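Local coordinates for DNA mismatch repair protein MutS (Thermus aquaticus, PDB 1EWQ) that takes part in DNA mismatch repair by binding mismatched duplexes and has a weak ATPase activity, at residues 120-125 with 339-344; 427-432 with 476-481. One frame throughout, in Å; residues are numbered along the deposited sequence.

Contact 1. Residues 120-125 with 339-344; sequences TLLQES and LELGRA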
ATOM      1  N   THR C 120       7.037 -10.694 -18.661  1.00 28.55           N
ATOM      2  CA  THR C 120       7.656 -10.701 -19.986  1.00 28.32           C
ATOM      3  C   THR C 120       8.271  -9.349 -20.337  1.00 28.35           C
ATOM      4  O   THR C 120       8.506  -9.049 -21.505  1.00 28.55           O
ATOM      5  CB  THR C 120       6.615 -11.049 -21.075  1.00 28.29           C
ATOM      6  OG1 THR C 120       5.620 -10.021 -21.126  1.00 27.51           O
ATOM      7  CG2 THR C 120       5.942 -12.390 -20.772  1.00 28.21           C
ATOM      8  N   LEU C 121       8.543  -8.539 -19.325  1.00 28.36           N
ATOM      9  CA  LEU C 121       9.104  -7.212 -19.544  1.00 28.39           C
ATOM     10  C   LEU C 121      10.525  -7.221 -20.105  1.00 28.99           C
ATOM     11  O   LEU C 121      11.383  -8.004 -19.681  1.00 28.91           O
ATOM     12  CB  LEU C 121       9.073  -6.420 -18.232  1.00 27.59           C
ATOM     13  CG  LEU C 121       7.679  -6.265 -17.609  1.00 27.11           C
ATOM     14  CD1 LEU C 121       7.809  -5.580 -16.244  1.00 26.14           C
ATOM     15  CD2 LEU C 121       6.756  -5.478 -18.565  1.00 25.82           C
ATOM     16  N   LEU C 122      10.761  -6.335 -21.064  1.00 29.46           N
ATOM     17  CA  LEU C 122      12.068  -6.193 -21.689  1.00 30.26           C
ATOM     18  C   LEU C 122      12.643  -4.797 -21.471  1.00 30.60           C
ATOM     19  O   LEU C 122      13.811  -4.559 -21.754  1.00 30.83           O
ATOM     20  CB  LEU C 122      11.968  -6.483 -23.187  1.00 30.51           C
ATOM     21  CG  LEU C 122      11.942  -7.983 -23.465  1.00 30.84           C
ATOM     22  CD1 LEU C 122      11.224  -8.273 -24.766  1.00 30.95           C
ATOM     23  CD2 LEU C 122      13.362  -8.502 -23.472  1.00 30.88           C
ATOM     24  N   GLN C 123      11.822  -3.875 -20.974  1.00 31.07           N
ATOM     25  CA  GLN C 123      12.278  -2.514 -20.732  1.00 31.72           C
ATOM     26  C   GLN C 123      13.052  -2.411 -19.409  1.00 32.07           C
ATOM     27  O   GLN C 123      12.546  -2.774 -18.347  1.00 32.06           O
ATOM     28  CB  GLN C 123      11.092  -1.543 -20.711  1.00 32.07           C
ATOM     29  CG  GLN C 123      10.287  -1.446 -22.021  1.00 32.42           C
ATOM     30  CD  GLN C 123       9.330  -2.615 -22.244  1.00 32.72           C
ATOM     31  OE1 GLN C 123       9.063  -3.407 -21.338  1.00 32.51           O
ATOM     32  NE2 GLN C 123       8.794  -2.711 -23.457  1.00 33.14           N
ATOM     33  N   GLU C 124      14.279  -1.910 -19.493  1.00 32.37           N
ATOM     34  CA  GLU C 124      15.155  -1.746 -18.337  1.00 33.00           C
ATOM     35  C   GLU C 124      14.496  -1.035 -17.151  1.00 32.76           C
ATOM     36  O   GLU C 124      14.609  -1.492 -16.017  1.00 32.64           O
ATOM     37  CB  GLU C 124      16.433  -1.000 -18.777  1.00 33.83           C
ATOM     38  CG  GLU C 124      17.367  -0.517 -17.665  1.00 35.26           C
ATOM     39  CD  GLU C 124      18.654   0.154 -18.207  1.00 36.62           C
ATOM     40  OE1 GLU C 124      18.597   0.853 -19.252  1.00 37.25           O
ATOM     41  OE2 GLU C 124      19.723  -0.004 -17.577  1.00 37.11           O
ATOM     42  N   SER C 125      13.786   0.057 -17.417  1.00 32.57           N
ATOM     43  CA  SER C 125      13.130   0.835 -16.358  1.00 32.38           C
ATOM     44  C   SER C 125      11.919   0.183 -15.697  1.00 32.22           C
ATOM     45  O   SER C 125      11.415   0.698 -14.696  1.00 31.93           O
ATOM     46  CB  SER C 125      12.693   2.201 -16.894  1.00 32.61           C
ATOM     47  OG  SER C 125      11.462   2.104 -17.595  1.00 32.94           O
ATOM     48  N   LEU C 339      19.927  -6.295 -27.776  1.00 28.89           N
ATOM     49  CA  LEU C 339      20.626  -6.209 -29.048  1.00 29.23           C
ATOM     50  C   LEU C 339      20.099  -7.285 -29.993  1.00 29.65           C
ATOM     51  O   LEU C 339      19.721  -6.992 -31.127  1.00 29.37           O
ATOM     52  CB  LEU C 339      22.139  -6.392 -28.855  1.00 28.26           C
ATOM     53  CG  LEU C 339      22.960  -5.158 -28.449  1.00 28.32           C
ATOM     54  CD1 LEU C 339      24.358  -5.565 -28.021  1.00 27.70           C
ATOM     55  CD2 LEU C 339      23.011  -4.180 -29.625  1.00 27.96           C
ATOM     56  N   GLU C 340      20.073  -8.530 -29.514  1.00 30.29           N
ATOM     57  CA  GLU C 340      19.618  -9.658 -30.326  1.00 31.09           C
ATOM     58  C   GLU C 340      18.169  -9.506 -30.775  1.00 31.39           C
ATOM     59  O   GLU C 340      17.808  -9.962 -31.858  1.00 31.67           O
ATOM     60  CB  GLU C 340      19.766 -10.985 -29.555  1.00 31.27           C
ATOM     61  CG  GLU C 340      21.193 -11.331 -29.146  1.00 32.03           C
ATOM     62  CD  GLU C 340      21.261 -12.439 -28.103  1.00 32.20           C
ATOM     63  OE1 GLU C 340      20.274 -12.628 -27.362  1.00 32.10           O
ATOM     64  OE2 GLU C 340      22.311 -13.108 -28.007  1.00 32.94           O
ATOM     65  N   LEU C 341      17.344  -8.875 -29.943  1.00 31.56           N
ATOM     66  CA  LEU C 341      15.932  -8.680 -30.252  1.00 32.10           C
ATOM     67  C   LEU C 341      15.637  -7.414 -31.057  1.00 32.31           C
ATOM     68  O   LEU C 341      14.480  -7.105 -31.313  1.00 32.27           O
ATOM     69  CB  LEU C 341      15.106  -8.655 -28.956  1.00 32.37           C
ATOM     70  CG  LEU C 341      14.955  -9.998 -28.235  1.00 32.82           C
ATOM     71  CD1 LEU C 341      14.265  -9.820 -26.889  1.00 32.56           C
ATOM     72  CD2 LEU C 341      14.170 -10.942 -29.126  1.00 32.79           C
ATOM     73  N   GLY C 342      16.677  -6.681 -31.441  1.00 32.46           N
ATOM     74  CA  GLY C 342      16.479  -5.464 -32.211  1.00 32.66           C
ATOM     75  C   GLY C 342      15.822  -4.313 -31.464  1.00 32.98           C
ATOM     76  O   GLY C 342      15.160  -3.470 -32.080  1.00 32.95           O
ATOM     77  N   ARG C 343      16.007  -4.269 -30.143  1.00 32.89           N
ATOM     78  CA  ARG C 343      15.449  -3.213 -29.311  1.00 32.69           C
ATOM     79  C   ARG C 343      16.491  -2.272 -28.707  1.00 32.51           C
ATOM     80  O   ARG C 343      16.126  -1.262 -28.107  1.00 32.80           O
ATOM     81  CB  ARG C 343      14.661  -3.802 -28.153  1.00 33.31           C
ATOM     82  CG  ARG C 343      13.470  -4.613 -28.528  1.00 34.28           C
ATOM     83  CD  ARG C 343      12.704  -4.928 -27.271  1.00 35.03           C
ATOM     84  NE  ARG C 343      11.510  -5.720 -27.527  1.00 36.08           N
ATOM     85  CZ  ARG C 343      10.368  -5.533 -26.880  1.00 36.57           C
ATOM     86  NH1 ARG C 343      10.295  -4.580 -25.959  1.00 36.56           N
ATOM     87  NH2 ARG C 343       9.310  -6.294 -27.145  1.00 37.02           N
ATOM     88  N   ALA C 344      17.770  -2.610 -28.830  1.00 31.62           N
ATOM     89  CA  ALA C 344      18.828  -1.780 -28.271  1.00 31.24           C
ATOM     90  C   ALA C 344      18.694  -0.307 -28.670  1.00 31.25           C
ATOM     91  O   ALA C 344      18.535   0.022 -29.850  1.00 31.00           O
ATOM     92  CB  ALA C 344      20.180  -2.311 -28.691  1.00 31.12           C
TER
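Leu122 and Arg343 bring the two backbones to their nearest approach, 8.9 Å from CA to CA, so 120-125 and 339-344 meet through side chains alone, with no hydrogen bond between them. Leu122 has the largest share of the contact. Its CD1 sits over the centre of one face of the Arg343 guanidinium, 3.6 Å from CZ, and its CB lies against the NH1 side of the same group. The other methyl, CD2, meets Leu341 CD1 at 3.8 Å, the leucine side chains crossing at about a right angle. Arg343 gets there by stretching: its chain is extended from CG to NE (chi3 180°), which carries the flat head out to the leucine.

The two residues that reach across from 339-344 flank Gly342, where helix 332-340 ends in a Schellman motif. Gly342 has positive phi, and its N bonds back to Leu339 O. The partner segment belongs to the loop between strand 110-116, an outermost strand of the first mixed sheet, and strand 134-139 of the next, so the contact ties this interdomain connection to the helical domain III.

Gln123 NE2 comes to the edge of the guanidinium, 3.5 Å from Arg343 NH1, but both are donors and the pair is no bond; the amide and guanidinium planes stand 67° apart. A bend at chi2 (78°) turns the Gln123 amide back so that OE1 weakly accepts Leu122 N. Arg343 NH2 instead finds its acceptor in the backbone O of Gln232, at the end of helix 215-232, a residue that Leu122 and Leu341 also touch.

Contact 2. Residues 427-432 with 476-481; sequences ERERER and YTLPEM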
ATOM      1  N   GLU C 427      21.693  41.026 -40.804  1.00 44.12           N
ATOM      2  CA  GLU C 427      22.665  42.106 -40.876  1.00 44.36           C
ATOM      3  C   GLU C 427      22.545  42.914 -42.168  1.00 44.06           C
ATOM      4  O   GLU C 427      22.700  44.132 -42.158  1.00 43.74           O
ATOM      5  CB  GLU C 427      24.080  41.545 -40.730  1.00 44.93           C
ATOM      6  CG  GLU C 427      25.095  42.614 -40.410  1.00 46.26           C
ATOM      7  CD  GLU C 427      24.627  43.525 -39.279  1.00 47.18           C
ATOM      8  OE1 GLU C 427      24.507  43.043 -38.126  1.00 47.50           O
ATOM      9  OE2 GLU C 427      24.368  44.721 -39.551  1.00 47.39           O
ATOM     10  N   ARG C 428      22.258  42.236 -43.274  1.00 43.83           N
ATOM     11  CA  ARG C 428      22.095  42.918 -44.549  1.00 43.91           C
ATOM     12  C   ARG C 428      20.900  43.873 -44.469  1.00 43.93           C
ATOM     13  O   ARG C 428      21.006  45.055 -44.819  1.00 43.94           O
ATOM     14  CB  ARG C 428      21.842  41.915 -45.675  1.00 43.89           C
ATOM     15  CG  ARG C 428      21.797  42.560 -47.057  1.00 44.28           C
ATOM     16  CD  ARG C 428      21.285  41.610 -48.127  1.00 44.39           C
ATOM     17  NE  ARG C 428      19.837  41.436 -48.048  1.00 44.76           N
ATOM     18  CZ  ARG C 428      19.141  40.592 -48.806  1.00 45.04           C
ATOM     19  NH1 ARG C 428      19.763  39.837 -49.704  1.00 45.23           N
ATOM     20  NH2 ARG C 428      17.820  40.500 -48.663  1.00 45.01           N
ATOM     21  N   GLU C 429      19.768  43.357 -43.996  1.00 43.53           N
ATOM     22  CA  GLU C 429      18.557  44.156 -43.896  1.00 43.44           C
ATOM     23  C   GLU C 429      18.604  45.306 -42.888  1.00 43.64           C
ATOM     24  O   GLU C 429      17.960  46.332 -43.105  1.00 43.31           O
ATOM     25  CB  GLU C 429      17.357  43.252 -43.622  1.00 43.08           C
ATOM     26  CG  GLU C 429      16.960  42.422 -44.833  1.00 42.85           C
ATOM     27  CD  GLU C 429      16.728  43.276 -46.069  1.00 42.71           C
ATOM     28  OE1 GLU C 429      15.787  44.095 -46.072  1.00 42.36           O
ATOM     29  OE2 GLU C 429      17.493  43.133 -47.043  1.00 43.03           O
ATOM     30  N   ARG C 430      19.354  45.147 -41.797  1.00 43.83           N
ATOM     31  CA  ARG C 430      19.468  46.216 -40.811  1.00 44.37           C
ATOM     32  C   ARG C 430      20.095  47.440 -41.462  1.00 44.76           C
ATOM     33  O   ARG C 430      19.675  48.574 -41.212  1.00 44.59           O
ATOM     34  CB  ARG C 430      20.337  45.795 -39.623  1.00 44.56           C
ATOM     35  CG  ARG C 430      19.678  44.823 -38.657  1.00 45.15           C
ATOM     36  CD  ARG C 430      20.527  44.619 -37.403  1.00 45.37           C
ATOM     37  NE  ARG C 430      19.909  43.676 -36.475  1.00 45.69           N
ATOM     38  CZ  ARG C 430      20.413  43.339 -35.290  1.00 45.78           C
ATOM     39  NH1 ARG C 430      21.555  43.865 -34.867  1.00 45.72           N
ATOM     40  NH2 ARG C 430      19.771  42.463 -34.524  1.00 46.03           N
ATOM     41  N   GLU C 431      21.102  47.208 -42.303  1.00 45.20           N
ATOM     42  CA  GLU C 431      21.788  48.301 -42.977  1.00 45.67           C
ATOM     43  C   GLU C 431      20.965  48.863 -44.140  1.00 45.42           C
ATOM     44  O   GLU C 431      20.876  50.077 -44.314  1.00 45.51           O
ATOM     45  CB  GLU C 431      23.170  47.841 -43.465  1.00 46.64           C
ATOM     46  CG  GLU C 431      24.077  48.985 -43.935  1.00 48.12           C
ATOM     47  CD  GLU C 431      24.316  50.035 -42.859  1.00 49.04           C
ATOM     48  OE1 GLU C 431      23.329  50.527 -42.267  1.00 49.93           O
ATOM     49  OE2 GLU C 431      25.493  50.379 -42.606  1.00 49.94           O
ATOM     50  N   ARG C 432      20.364  47.987 -44.935  1.00 45.15           N
ATOM     51  CA  ARG C 432      19.534  48.447 -46.050  1.00 44.90           C
ATOM     52  C   ARG C 432      18.396  49.345 -45.545  1.00 44.09           C
ATOM     53  O   ARG C 432      18.227  50.478 -46.002  1.00 44.05           O
ATOM     54  CB  ARG C 432      18.906  47.263 -46.790  1.00 45.45           C
ATOM     55  CG  ARG C 432      19.841  46.429 -47.647  1.00 46.34           C
ATOM     56  CD  ARG C 432      19.027  45.341 -48.341  1.00 47.20           C
ATOM     57  NE  ARG C 432      19.767  44.665 -49.403  1.00 48.56           N
ATOM     58  CZ  ARG C 432      19.209  43.851 -50.301  1.00 49.22           C
ATOM     59  NH1 ARG C 432      17.900  43.609 -50.258  1.00 49.35           N
ATOM     60  NH2 ARG C 432      19.954  43.296 -51.258  1.00 49.40           N
ATOM     61  N   TYR C 476       7.635  39.856 -41.443  1.00 34.37           N
ATOM     62  CA  TYR C 476       7.481  39.786 -42.884  1.00 35.22           C
ATOM     63  C   TYR C 476       8.336  38.704 -43.510  1.00 36.22           C
ATOM     64  O   TYR C 476       9.049  37.964 -42.831  1.00 35.88           O
ATOM     65  CB  TYR C 476       7.860  41.119 -43.533  1.00 34.69           C
ATOM     66  CG  TYR C 476       7.317  42.345 -42.833  1.00 34.19           C
ATOM     67  CD1 TYR C 476       7.914  42.821 -41.665  1.00 33.96           C
ATOM     68  CD2 TYR C 476       6.225  43.042 -43.352  1.00 33.64           C
ATOM     69  CE1 TYR C 476       7.442  43.960 -41.028  1.00 33.83           C
ATOM     70  CE2 TYR C 476       5.741  44.190 -42.724  1.00 33.58           C
ATOM     71  CZ  TYR C 476       6.356  44.642 -41.561  1.00 33.85           C
ATOM     72  OH  TYR C 476       5.891  45.768 -40.922  1.00 33.57           O
ATOM     73  N   THR C 477       8.271  38.650 -44.832  1.00 37.37           N
ATOM     74  CA  THR C 477       9.014  37.673 -45.595  1.00 38.87           C
ATOM     75  C   THR C 477       9.529  38.278 -46.888  1.00 39.71           C
ATOM     76  O   THR C 477       8.923  39.196 -47.443  1.00 40.02           O
ATOM     77  CB  THR C 477       8.113  36.460 -45.923  1.00 38.85           C
ATOM     78  OG1 THR C 477       8.102  35.564 -44.808  1.00 39.22           O
ATOM     79  CG2 THR C 477       8.590  35.744 -47.155  1.00 39.23           C
ATOM     80  N   LEU C 478      10.668  37.777 -47.339  1.00 40.74           N
ATOM     81  CA  LEU C 478      11.258  38.197 -48.596  1.00 41.87           C
ATOM     82  C   LEU C 478      11.292  36.910 -49.420  1.00 42.78           C
ATOM     83  O   LEU C 478      11.376  35.814 -48.863  1.00 42.56           O
ATOM     84  CB  LEU C 478      12.681  38.739 -48.397  1.00 41.81           C
ATOM     85  CG  LEU C 478      12.871  40.129 -47.776  1.00 42.07           C
ATOM     86  CD1 LEU C 478      14.341  40.503 -47.836  1.00 42.00           C
ATOM     87  CD2 LEU C 478      12.055  41.168 -48.533  1.00 42.13           C
ATOM     88  N   PRO C 479      11.201  37.026 -50.752  1.00 43.72           N
ATOM     89  CA  PRO C 479      11.221  35.872 -51.660  1.00 44.60           C
ATOM     90  C   PRO C 479      12.442  34.948 -51.497  1.00 45.48           C
ATOM     91  O   PRO C 479      12.319  33.720 -51.559  1.00 45.43           O
ATOM     92  CB  PRO C 479      11.169  36.529 -53.037  1.00 44.64           C
ATOM     93  CG  PRO C 479      10.322  37.752 -52.781  1.00 44.29           C
ATOM     94  CD  PRO C 479      10.920  38.272 -51.488  1.00 44.03           C
ATOM     95  N   GLU C 480      13.613  35.545 -51.297  1.00 46.44           N
ATOM     96  CA  GLU C 480      14.857  34.792 -51.130  1.00 47.58           C
ATOM     97  C   GLU C 480      14.808  33.833 -49.942  1.00 47.83           C
ATOM     98  O   GLU C 480      15.403  32.756 -49.973  1.00 48.00           O
ATOM     99  CB  GLU C 480      16.026  35.764 -50.932  1.00 48.49           C
ATOM    100  CG  GLU C 480      16.996  35.872 -52.105  1.00 49.84           C
ATOM    101  CD  GLU C 480      17.959  34.694 -52.194  1.00 50.68           C
ATOM    102  OE1 GLU C 480      17.515  33.571 -52.531  1.00 51.18           O
ATOM    103  OE2 GLU C 480      19.167  34.896 -51.920  1.00 50.99           O
HETATM  104  N   MSE C 481      14.096  34.241 -48.896  1.00 48.10           N
HETATM  105  CA  MSE C 481      13.972  33.456 -47.672  1.00 48.17           C
HETATM  106  C   MSE C 481      13.162  32.184 -47.821  1.00 48.67           C
HETATM  107  O   MSE C 481      13.542  31.135 -47.310  1.00 48.66           O
HETATM  108  CB  MSE C 481      13.333  34.305 -46.585  1.00 47.64           C
HETATM  109  CG  MSE C 481      14.146  35.500 -46.182  1.00 46.70           C
HETATM  110 SE   MSE C 481      13.120  36.548 -44.965  1.00 46.53          SE
HETATM  111  CE  MSE C 481      13.063  35.323 -43.473  1.00 44.93           C
TER
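Glu429 OE2 is gripped by two arginines of its own helix, and Leu478 rests against the resulting cluster. Arg428 comes side-on with NE and NH2, both bonded to this one oxygen, and Arg432 NH1 adds a salt bridge at 3.3 Å. The NE bond, 3.1 Å from Arg428 NE to Glu429 OE2, uses the anti lone pair; NH2 arrives from above the carboxylate plane, 46° out of it. Neither bond is straight, because one acceptor serves two neighbouring N-H groups. A turn at chi3 (76°) bends the Arg428 chain to bring its head beside the glutamate. Arg432 NH1 lies over one face of the Arg428 guanidinium, offset toward its rim, so both heads gather round the shared carboxylate.

Leu478 comes from the opposite direction to Glu429. Its CD1 touches the edge of the Arg428 guanidinium, 3.6 Å from NH2, and reaches Glu429 CD at 4.1 Å. Leu478 occupies the N-cap position of helix 479-511, just after strand 473-477, and it also packs on Leu450 and Tyr464. The four-stranded antiparallel sheet inserted between helices 406-433 and 479-511 belongs to the tip of the long helical arm, which in MutS proteins grips DNA; the nearest atom of the bound nucleic acid is about 11 Å from this contact. Glu429 OE1 is hydrogen-bonded to Tyr464 OH, so both oxygens of the buried carboxylate are engaged. An alanine at Glu429 would probably leave Arg428 and Arg432 without their shared counter-charge, deprive Tyr464 OH of its partner and open a gap beside Leu478 CD1. Because these charges are paired within helix 406-433, the contact across to Leu478 is van der Waals only: a methyl against a guanidinium edge and a carboxylate carbon.

The centre of contact 1 lies about 15 Å from the centre of the chain and that of contact 2 about 61 Å from it, far out on the arm; the two centres are about 51 Å apart and the contacts do not touch. No helix or strand is common to both. Contact 1 joins the connection that follows the first mixed sheet to the helical domain III, whereas contact 2 stays within domain III. Contact 1 is partly buried and contact 2 buried, despite its remote place. Both set a leucine against an arginine without a hydrogen bond across, but over the guanidinium face in 120-125 with 339-344 and at its edge in 427-432 with 476-481, where a neighbouring carboxylate probably balances the charge.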